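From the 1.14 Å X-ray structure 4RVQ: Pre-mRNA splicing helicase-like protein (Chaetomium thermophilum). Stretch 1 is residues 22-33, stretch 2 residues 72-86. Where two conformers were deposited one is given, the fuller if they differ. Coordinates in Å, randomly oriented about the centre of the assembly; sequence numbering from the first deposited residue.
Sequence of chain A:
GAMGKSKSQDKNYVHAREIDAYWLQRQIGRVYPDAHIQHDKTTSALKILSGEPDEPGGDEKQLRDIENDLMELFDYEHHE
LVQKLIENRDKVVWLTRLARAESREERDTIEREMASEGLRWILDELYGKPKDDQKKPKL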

ATOM      1  N   TYR A  22      -8.960   3.974   3.463  1.00  5.71           N
ATOM      2  CA  TYR A  22      -9.239   4.284   2.069  1.00  5.45           C
ATOM      3  C   TYR A  22      -8.033   4.908   1.353  1.00  5.18           C
ATOM      4  O   TYR A  22      -8.194   5.358   0.226  1.00  6.14           O
ATOM      5  CB  TYR A  22     -10.444   5.225   1.974  1.00  6.09           C
ATOM      6  CG  TYR A  22     -11.708   4.628   2.517  1.00  6.41           C
ATOM      7  CD1 TYR A  22     -12.517   3.859   1.725  1.00  7.03           C
ATOM      8  CD2 TYR A  22     -12.091   4.824   3.837  1.00  6.72           C
ATOM      9  CE1 TYR A  22     -13.703   3.313   2.211  1.00  7.61           C
ATOM     10  CE2 TYR A  22     -13.255   4.314   4.345  1.00  6.90           C
ATOM     11  CZ  TYR A  22     -14.054   3.538   3.549  1.00  7.64           C
ATOM     12  OH  TYR A  22     -15.233   2.993   3.992  1.00  9.15           O
ATOM     13  N   TRP A  23      -6.848   4.928   1.960  1.00  5.29           N
ATOM     14  CA  TRP A  23      -5.710   5.582   1.328  1.00  5.67           C
ATOM     15  C   TRP A  23      -5.418   4.998  -0.042  1.00  5.30           C
ATOM     16  O   TRP A  23      -5.233   5.727  -1.013  1.00  6.01           O
ATOM     17  CB  TRP A  23      -4.492   5.436   2.257  1.00  5.82           C
ATOM     18  CG  TRP A  23      -3.213   6.087   1.708  1.00  6.21           C
ATOM     19  CD1 TRP A  23      -2.808   7.383   1.920  1.00  7.11           C
ATOM     20  CD2 TRP A  23      -2.250   5.502   0.829  1.00  6.37           C
ATOM     21  NE1 TRP A  23      -1.626   7.620   1.256  1.00  7.48           N
ATOM     22  CE2 TRP A  23      -1.271   6.487   0.562  1.00  6.85           C
ATOM     23  CE3 TRP A  23      -2.099   4.249   0.253  1.00  6.55           C
ATOM     24  CZ2 TRP A  23      -0.157   6.242  -0.240  1.00  8.76           C
ATOM     25  CZ3 TRP A  23      -0.978   4.010  -0.563  1.00  7.45           C
ATOM     26  CH2 TRP A  23      -0.046   5.003  -0.797  1.00  7.74           C
ATOM     27  N   LEU A  24      -5.365   3.669  -0.127  1.00  5.91           N
ATOM     28  CA  LEU A  24      -5.030   3.028  -1.397  1.00  5.88           C
ATOM     29  C   LEU A  24      -6.084   3.351  -2.446  1.00  5.93           C
ATOM     30  O   LEU A  24      -5.776   3.700  -3.598  1.00  6.13           O
ATOM     31  CB  LEU A  24      -4.853   1.536  -1.211  1.00  6.49           C
ATOM     32  CG  LEU A  24      -4.589   0.747  -2.493  1.00  6.92           C
ATOM     33  CD1 LEU A  24      -3.339   1.236  -3.225  1.00  7.51           C
ATOM     34  CD2 LEU A  24      -4.517  -0.723  -2.207  1.00  8.76           C
ATOM     35  N   GLN A  25      -7.367   3.197  -2.073  1.00  6.12           N
ATOM     36  CA  GLN A  25      -8.457   3.487  -2.980  1.00  6.43           C
ATOM     37  C   GLN A  25      -8.377   4.915  -3.487  1.00  6.72           C
ATOM     38  O   GLN A  25      -8.662   5.185  -4.663  1.00  6.99           O
ATOM     39  CB  GLN A  25      -9.782   3.187  -2.290  1.00  6.72           C
ATOM     40  CG  GLN A  25     -10.933   3.288  -3.256  1.00  7.17           C
ATOM     41  CD  GLN A  25     -12.252   2.793  -2.702  1.00  8.14           C
ATOM     42  OE1 GLN A  25     -12.286   2.038  -1.741  1.00  8.61           O
ATOM     43  NE2 GLN A  25     -13.326   3.205  -3.327  1.00  9.12           N
ATOM     44  N   ARG A  26      -8.011   5.869  -2.623  1.00  7.07           N
ATOM     45  CA  ARG A  26      -7.873   7.262  -3.063  0.56  8.36           C
ATOM     46  C   ARG A  26      -6.732   7.441  -4.020  1.00  7.94           C
ATOM     47  O   ARG A  26      -6.856   8.206  -4.975  1.00 10.22           O
ATOM     48  CB  ARG A  26      -7.656   8.254  -1.935  0.56  9.76           C
ATOM     49  CG  ARG A  26      -8.840   8.512  -1.116  0.56  8.48           C
ATOM     50  CD  ARG A  26      -8.662   9.761  -0.229  0.56  9.89           C
ATOM     51  NE  ARG A  26      -7.478   9.707   0.627  0.56  8.64           N
ATOM     52  CZ  ARG A  26      -7.377   9.000   1.750  0.56  7.87           C
ATOM     53  NH1 ARG A  26      -8.397   8.289   2.209  0.56  7.96           N
ATOM     54  NH2 ARG A  26      -6.240   8.999   2.430  0.56  8.06           N
ATOM     55  N   GLN A  27      -5.622   6.732  -3.817  1.00  7.77           N
ATOM     56  CA  GLN A  27      -4.538   6.878  -4.789  0.62  8.27           C
ATOM     57  C   GLN A  27      -4.978   6.342  -6.139  1.00  9.62           C
ATOM     58  O   GLN A  27      -4.695   6.942  -7.176  1.00 11.65           O
ATOM     59  CB  GLN A  27      -3.279   6.142  -4.358  0.62  8.39           C
ATOM     60  CG  GLN A  27      -2.824   6.375  -2.957  0.62  9.09           C
ATOM     61  CD  GLN A  27      -2.925   7.836  -2.547  0.62  7.96           C
ATOM     62  OE1 GLN A  27      -2.271   8.693  -3.150  0.62 10.37           O
ATOM     63  NE2 GLN A  27      -3.724   8.131  -1.514  0.62  8.97           N
ATOM     64  N   ILE A  28      -5.647   5.198  -6.154  1.00  8.45           N
ATOM     65  CA  ILE A  28      -6.112   4.597  -7.387  1.00  8.30           C
ATOM     66  C   ILE A  28      -7.210   5.448  -8.017  1.00  8.60           C
ATOM     67  O   ILE A  28      -7.253   5.617  -9.244  1.00  9.57           O
ATOM     68  CB  ILE A  28      -6.614   3.186  -7.078  1.00  8.30           C
ATOM     69  CG1 ILE A  28      -5.422   2.300  -6.695  1.00  8.53           C
ATOM     70  CG2 ILE A  28      -7.417   2.632  -8.260  1.00  9.86           C
ATOM     71  CD1 ILE A  28      -5.818   0.871  -6.275  1.00  8.98           C
ATOM     72  N   GLY A  29      -8.065   6.033  -7.185  1.00  9.19           N
ATOM     73  CA  GLY A  29      -9.182   6.823  -7.666  1.00 10.55           C
ATOM     74  C   GLY A  29      -8.779   8.088  -8.405  1.00 11.11           C
ATOM     75  O   GLY A  29      -9.557   8.665  -9.184  1.00 13.33           O
ATOM     76  N   ARG A  30      -7.575   8.588  -8.165  1.00 11.84           N
ATOM     77  CA  ARG A  30      -7.104   9.735  -8.923  1.00 13.84           C
ATOM     78  C   ARG A  30      -6.902   9.405 -10.380  1.00 14.77           C
ATOM     79  O   ARG A  30      -6.995  10.291 -11.216  1.00 18.45           O
ATOM     80  CB  ARG A  30      -5.808  10.226  -8.344  1.00 18.03           C
ATOM     81  CG  ARG A  30      -6.034  10.832  -7.002  1.00 23.00           C
ATOM     82  CD  ARG A  30      -5.030  11.900  -6.653  1.00 27.90           C
ATOM     83  NE  ARG A  30      -5.175  12.246  -5.245  1.00 31.26           N
ATOM     84  CZ  ARG A  30      -4.535  11.620  -4.256  1.00 33.53           C
ATOM     85  NH1 ARG A  30      -3.690  10.626  -4.531  1.00 34.30           N
ATOM     86  NH2 ARG A  30      -4.741  11.967  -2.987  1.00 33.55           N
ATOM     87  N   VAL A  31      -6.643   8.128 -10.683  1.00 13.80           N
ATOM     88  CA  VAL A  31      -6.465   7.633 -12.042  1.00 14.05           C
ATOM     89  C   VAL A  31      -7.761   7.002 -12.586  1.00 13.05           C
ATOM     90  O   VAL A  31      -8.017   7.078 -13.786  1.00 14.77           O
ATOM     91  CB  VAL A  31      -5.337   6.545 -12.102  1.00 17.11           C
ATOM     92  CG1 VAL A  31      -5.283   5.928 -13.479  1.00 19.64           C
ATOM     93  CG2 VAL A  31      -4.010   7.078 -11.681  1.00 20.51           C
ATOM     94  N   TYR A  32      -8.541   6.366 -11.720  1.00 11.06           N
ATOM     95  CA  TYR A  32      -9.764   5.665 -12.080  1.00 11.07           C
ATOM     96  C   TYR A  32     -10.904   6.248 -11.251  1.00 11.47           C
ATOM     97  O   TYR A  32     -11.197   5.770 -10.157  1.00 11.26           O
ATOM     98  CB  TYR A  32      -9.619   4.165 -11.788  1.00 12.02           C
ATOM     99  CG  TYR A  32      -8.538   3.522 -12.629  1.00 11.55           C
ATOM    100  CD1 TYR A  32      -8.778   3.177 -13.948  1.00 12.35           C
ATOM    101  CD2 TYR A  32      -7.267   3.322 -12.128  1.00 12.19           C
ATOM    102  CE1 TYR A  32      -7.770   2.634 -14.743  1.00 12.41           C
ATOM    103  CE2 TYR A  32      -6.264   2.776 -12.906  1.00 12.54           C
ATOM    104  CZ  TYR A  32      -6.509   2.456 -14.203  1.00 12.36           C
ATOM    105  OH  TYR A  32      -5.512   1.919 -14.981  1.00 13.49           O
ATOM    106  N   PRO A  33     -11.547   7.305 -11.744  1.00 11.82           N
ATOM    107  CA  PRO A  33     -12.575   7.971 -10.927  1.00 13.13           C
ATOM    108  C   PRO A  33     -13.861   7.167 -10.739  1.00 12.93           C
ATOM    109  O   PRO A  33     -14.629   7.479  -9.837  1.00 13.14           O
ATOM    110  CB  PRO A  33     -12.854   9.249 -11.730  1.00 16.69           C
ATOM    111  CG  PRO A  33     -12.495   8.870 -13.154  1.00 17.87           C
ATOM    112  CD  PRO A  33     -11.280   8.014 -13.007  1.00 15.33           C
ATOM    113  N   GLU A  72      -0.088  -4.465 -15.234  1.00 11.18           N
ATOM    114  CA  GLU A  72      -1.270  -4.779 -16.007  1.00 11.65           C
ATOM    115  C   GLU A  72      -2.542  -4.192 -15.364  1.00 11.28           C
ATOM    116  O   GLU A  72      -3.407  -3.688 -16.070  1.00 12.04           O
ATOM    117  CB  GLU A  72      -1.419  -6.280 -16.141  1.00 14.38           C
ATOM    118  CG  GLU A  72      -2.643  -6.670 -16.978  1.00 18.56           C
ATOM    119  CD  GLU A  72      -2.776  -8.157 -17.229  1.00 24.25           C
ATOM    120  OE1 GLU A  72      -3.927  -8.655 -17.382  0.63 25.49           O
ATOM    121  OE2 GLU A  72      -1.745  -8.854 -17.283  1.00 26.04           O
ATOM    122  N   LEU A  73      -2.616  -4.222 -14.034  1.00 11.62           N
ATOM    123  CA  LEU A  73      -3.778  -3.701 -13.339  1.00  9.95           C
ATOM    124  C   LEU A  73      -3.969  -2.223 -13.648  1.00 10.17           C
ATOM    125  O   LEU A  73      -5.104  -1.723 -13.712  1.00 10.92           O
ATOM    126  CB  LEU A  73      -3.614  -3.917 -11.837  1.00 10.20           C
ATOM    127  CG  LEU A  73      -4.808  -3.526 -10.970  1.00  9.32           C
ATOM    128  CD1 LEU A  73      -6.014  -4.485 -11.260  1.00 10.80           C
ATOM    129  CD2 LEU A  73      -4.441  -3.589  -9.486  1.00  9.81           C
ATOM    130  N   PHE A  74      -2.861  -1.517 -13.837  1.00  9.82           N
ATOM    131  CA  PHE A  74      -2.843  -0.088 -14.112  0.66  9.71           C
ATOM    132  C   PHE A  74      -2.703   0.188 -15.625  1.00  9.47           C
ATOM    133  O   PHE A  74      -2.279   1.279 -16.015  1.00  9.94           O
ATOM    134  CB  PHE A  74      -1.753   0.598 -13.277  0.66  9.67           C
ATOM    135  CG  PHE A  74      -2.145   0.771 -11.821  0.66  9.20           C
ATOM    136  CD1 PHE A  74      -1.889  -0.228 -10.880  0.66  9.55           C
ATOM    137  CD2 PHE A  74      -2.793   1.927 -11.396  0.66  9.83           C
ATOM    138  CE1 PHE A  74      -2.291  -0.057  -9.557  0.66 11.27           C
ATOM    139  CE2 PHE A  74      -3.174   2.099 -10.080  0.66 10.90           C
ATOM    140  CZ  PHE A  74      -2.926   1.116  -9.169  0.66 13.15           C
ATOM    141  N   ASP A  75      -3.070  -0.789 -16.460  1.00  9.63           N
ATOM    142  CA  ASP A  75      -3.167  -0.540 -17.907  1.00 10.33           C
ATOM    143  C   ASP A  75      -1.854  -0.063 -18.540  1.00 10.11           C
ATOM    144  O   ASP A  75      -1.852   0.657 -19.560  1.00 11.78           O
ATOM    145  CB  ASP A  75      -4.302   0.438 -18.201  1.00 11.28           C
ATOM    146  CG  ASP A  75      -5.638  -0.113 -17.786  1.00 13.15           C
ATOM    147  OD1 ASP A  75      -5.919  -1.291 -18.105  1.00 15.20           O
ATOM    148  OD2 ASP A  75      -6.428   0.617 -17.151  1.00 14.60           O
ATOM    149  N   TYR A  76      -0.747  -0.522 -17.963  1.00  9.98           N
ATOM    150  CA  TYR A  76       0.605  -0.277 -18.507  1.00 10.13           C
ATOM    151  C   TYR A  76       0.924   1.204 -18.520  1.00 10.55           C
ATOM    152  O   TYR A  76       1.832   1.645 -19.248  1.00 12.79           O
ATOM    153  CB  TYR A  76       0.754  -0.938 -19.884  1.00  9.10           C
ATOM    154  CG  TYR A  76       0.377  -2.399 -19.882  1.00  9.44           C
ATOM    155  CD1 TYR A  76       1.092  -3.305 -19.141  1.00 10.03           C
ATOM    156  CD2 TYR A  76      -0.754  -2.854 -20.551  1.00  8.67           C
ATOM    157  CE1 TYR A  76       0.748  -4.610 -19.079  1.00  9.28           C
ATOM    158  CE2 TYR A  76      -1.106  -4.175 -20.507  1.00  9.59           C
ATOM    159  CZ  TYR A  76      -0.368  -5.053 -19.762  1.00  9.71           C
ATOM    160  OH  TYR A  76      -0.682  -6.383 -19.723  1.00 10.71           O
ATOM    161  N   GLU A  77       0.260   1.944 -17.638  0.85  9.39           N
ATOM    162  CA  GLU A  77       0.565   3.323 -17.439  0.85 10.01           C
ATOM    163  C   GLU A  77       0.689   3.581 -15.930  0.85  9.03           C
ATOM    164  O   GLU A  77       0.609   2.693 -15.112  0.85  9.26           O
ATOM    165  CB  GLU A  77      -0.493   4.215 -18.066  0.85 16.79           C
ATOM    166  CG  GLU A  77      -0.456   4.144 -19.591  0.85 24.28           C
ATOM    167  CD  GLU A  77      -1.674   4.717 -20.253  0.85 33.94           C
ATOM    168  OE1 GLU A  77      -2.599   5.157 -19.545  0.85 38.10           O
ATOM    169  OE2 GLU A  77      -1.696   4.720 -21.490  0.85 39.69           O
ATOM    170  N   HIS A  78       0.950   4.824 -15.577  1.00 13.69           N
ATOM    171  CA  HIS A  78       0.964   5.149 -14.158  0.62 14.57           C
ATOM    172  C   HIS A  78       2.124   4.367 -13.462  1.00 13.54           C
ATOM    173  O   HIS A  78       1.946   3.933 -12.323  1.00 12.32           O
ATOM    174  CB  HIS A  78      -0.419   4.803 -13.491  0.62 15.27           C
ATOM    175  CG  HIS A  78      -1.616   5.137 -14.343  0.62 15.87           C
ATOM    176  ND1 HIS A  78      -1.916   6.424 -14.723  0.62 17.14           N
ATOM    177  CD2 HIS A  78      -2.546   4.348 -14.944  0.62 17.74           C
ATOM    178  CE1 HIS A  78      -2.984   6.424 -15.500  0.62 19.67           C
ATOM    179  NE2 HIS A  78      -3.390   5.175 -15.648  0.62 21.04           N
ATOM    180  N   HIS A  79       3.271   4.177 -14.115  1.00 14.62           N
ATOM    181  CA  HIS A  79       4.343   3.388 -13.507  1.00 13.76           C
ATOM    182  C   HIS A  79       4.839   3.968 -12.180  1.00 11.79           C
ATOM    183  O   HIS A  79       5.232   3.235 -11.273  1.00 11.28           O
ATOM    184  CB  HIS A  79       5.540   3.162 -14.462  1.00 15.11           C
ATOM    185  CG  HIS A  79       6.419   2.073 -13.973  1.00 17.42           C
ATOM    186  ND1 HIS A  79       6.186   0.744 -14.260  1.00 19.77           N
ATOM    187  CD2 HIS A  79       7.448   2.101 -13.094  1.00 17.32           C
ATOM    188  CE1 HIS A  79       7.083   0.005 -13.622  1.00 19.11           C
ATOM    189  NE2 HIS A  79       7.870   0.804 -12.927  1.00 19.63           N
ATOM    190  N   GLU A  80       4.837   5.279 -12.058  1.00 13.03           N
ATOM    191  CA  GLU A  80       5.268   5.882 -10.794  0.60 11.98           C
ATOM    192  C   GLU A  80       4.371   5.431  -9.631  1.00 10.82           C
ATOM    193  O   GLU A  80       4.851   5.162  -8.524  1.00 10.71           O
ATOM    194  CB  GLU A  80       5.337   7.408 -10.888  0.60 13.33           C
ATOM    195  CG  GLU A  80       6.460   7.909 -11.794  0.60 16.85           C
ATOM    196  CD  GLU A  80       6.731   9.389 -11.636  0.60 21.89           C
ATOM    197  OE1 GLU A  80       5.986  10.078 -10.912  0.60 23.66           O
ATOM    198  OE2 GLU A  80       7.712   9.863 -12.240  0.60 23.96           O
ATOM    199  N   LEU A  81       3.065   5.337  -9.868  1.00 11.46           N
ATOM    200  CA  LEU A  81       2.147   4.871  -8.827  1.00 11.89           C
ATOM    201  C   LEU A  81       2.433   3.406  -8.550  1.00 10.49           C
ATOM    202  O   LEU A  81       2.508   2.977  -7.391  1.00 10.60           O
ATOM    203  CB  LEU A  81       0.705   5.126  -9.246  1.00 12.74           C
ATOM    204  CG  LEU A  81      -0.342   4.565  -8.289  1.00 14.97           C
ATOM    205  CD1 LEU A  81      -0.141   5.082  -6.868  1.00 15.05           C
ATOM    206  CD2 LEU A  81      -1.719   4.976  -8.764  1.00 18.19           C
ATOM    207  N   VAL A  82       2.594   2.613  -9.612  1.00 11.16           N
ATOM    208  CA  VAL A  82       2.934   1.211  -9.448  1.00 11.57           C
ATOM    209  C   VAL A  82       4.167   1.041  -8.532  1.00 10.25           C
ATOM    210  O   VAL A  82       4.148   0.274  -7.563  1.00 10.06           O
ATOM    211  CB  VAL A  82       3.206   0.558 -10.811  1.00 15.01           C
ATOM    212  CG1 VAL A  82       3.780  -0.822 -10.619  1.00 14.80           C
ATOM    213  CG2 VAL A  82       1.929   0.487 -11.626  1.00 17.15           C
ATOM    214  N   GLN A  83       5.249   1.764  -8.828  1.00  9.73           N
ATOM    215  CA  GLN A  83       6.504   1.625  -8.028  0.54 10.22           C
ATOM    216  C   GLN A  83       6.284   2.116  -6.621  1.00  8.28           C
ATOM    217  O   GLN A  83       6.805   1.531  -5.702  1.00  8.02           O
ATOM    218  CB  GLN A  83       7.800   2.339  -8.561  0.54 12.65           C
ATOM    219  CG  GLN A  83       9.152   2.200  -7.601  0.54 11.18           C
ATOM    220  CD  GLN A  83      10.503   2.769  -8.233  0.54 11.15           C
ATOM    221  OE1 GLN A  83      10.465   3.271  -9.365  0.54 12.27           O
ATOM    222  NE2 GLN A  83      11.700   2.742  -7.468  0.54  2.79           N
ATOM    223  N   LYS A  84       5.540   3.206  -6.444  1.00  7.72           N
ATOM    224  CA  LYS A  84       5.271   3.685  -5.089  1.00  7.28           C
ATOM    225  C   LYS A  84       4.593   2.602  -4.240  1.00  6.72           C
ATOM    226  O   LYS A  84       4.914   2.405  -3.068  1.00  7.19           O
ATOM    227  CB  LYS A  84       4.403   4.943  -5.134  1.00  8.29           C
ATOM    228  CG  LYS A  84       4.038   5.503  -3.785  1.00  9.01           C
ATOM    229  CD  LYS A  84       3.404   6.872  -3.878  1.00 10.93           C
ATOM    230  CE  LYS A  84       3.038   7.468  -2.576  1.00 11.82           C
ATOM    231  NZ  LYS A  84       2.204   8.673  -2.836  1.00 15.57           N
ATOM    232  N   LEU A  85       3.625   1.912  -4.841  1.00  7.29           N
ATOM    233  CA  LEU A  85       2.925   0.874  -4.113  1.00  8.10           C
ATOM    234  C   LEU A  85       3.848  -0.301  -3.774  1.00  7.59           C
ATOM    235  O   LEU A  85       3.867  -0.826  -2.679  1.00  8.68           O
ATOM    236  CB  LEU A  85       1.701   0.395  -4.905  1.00  8.43           C
ATOM    237  CG  LEU A  85       0.628   1.481  -5.110  1.00  9.28           C
ATOM    238  CD1 LEU A  85      -0.538   0.872  -5.886  1.00 11.11           C
ATOM    239  CD2 LEU A  85       0.155   2.114  -3.802  1.00  9.22           C
ATOM    240  N   ILE A  86       4.666  -0.698  -4.757  1.00  7.50           N
ATOM    241  CA  ILE A  86       5.589  -1.803  -4.527  1.00  7.84           C
ATOM    242  C   ILE A  86       6.642  -1.463  -3.461  1.00  6.62           C
ATOM    243  O   ILE A  86       6.920  -2.258  -2.567  1.00  7.60           O
ATOM    244  CB  ILE A  86       6.269  -2.229  -5.838  1.00  9.74           C
ATOM    245  CG1 ILE A  86       5.213  -2.783  -6.791  1.00 11.82           C
ATOM    246  CG2 ILE A  86       7.340  -3.254  -5.574  1.00 11.62           C
ATOM    247  CD1 ILE A  86       5.763  -3.141  -8.166  1.00 15.16           C
TER
HETATM  248  O   HOH W   1       0.115   7.956  -4.202  0.56 14.97           O

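This is a largely apolar contact in which two nearly antiparallel helices and the segments next to them pack together, fastened at one end by a tyrosine–aspartate hydrogen bond and bridged nearer the other by a water molecule. The axes of helices 23-29 and 79-86 run at 165° and come no closer than 11.6 Å, a separation that leaves room for side chains of leucine size between them. Leu85 sits among the partners at one end: its CD2 lies 3.6 Å from CD1 of Leu24 and 3.9 Å from CZ3 of Trp23. Its branched tip suits this place, since its second methyl, CD1, also lies 3.9 Å from CD1 of Leu24. Leu81, one turn earlier, points toward the first stretch and packs its CD1 4.2 Å from CB of Gln27.

Gln27 also serves polar needs. Its NE2 donates to the Trp23 O (2.9 Å), while its OE1 accepts from Arg30 NH1 (2.8 Å) and from a water (2.7 Å from OE1). That water in turn accepts from Lys84 NZ, 2.6 Å away. Since OE1 of Gln27 and NZ of Lys84 are 4.5 Å apart, the water carries the link between them. The long, extended lysine chain brings its CE to the edge of the Trp23 ring, 4.1 Å from CZ2, so its aliphatic part packs while its amine remains hydrated.

At the other end Val31 CG1 lies over the face of the His78 ring, 3.2 Å from its centroid, a CH-pi contact. Phe74 receives Ile28 at its ring edge, with CG1 of Ile28 3.7 Å from CZ of Phe74, and its CD2 is 3.9 Å from CE2 of Tyr32. Tyrosine suits this spot because it joins an apolar ring to a polar tip: its OH donates to Asp75 OD2 at 2.7 Å, reaching the turn that spans Phe74 to Glu77.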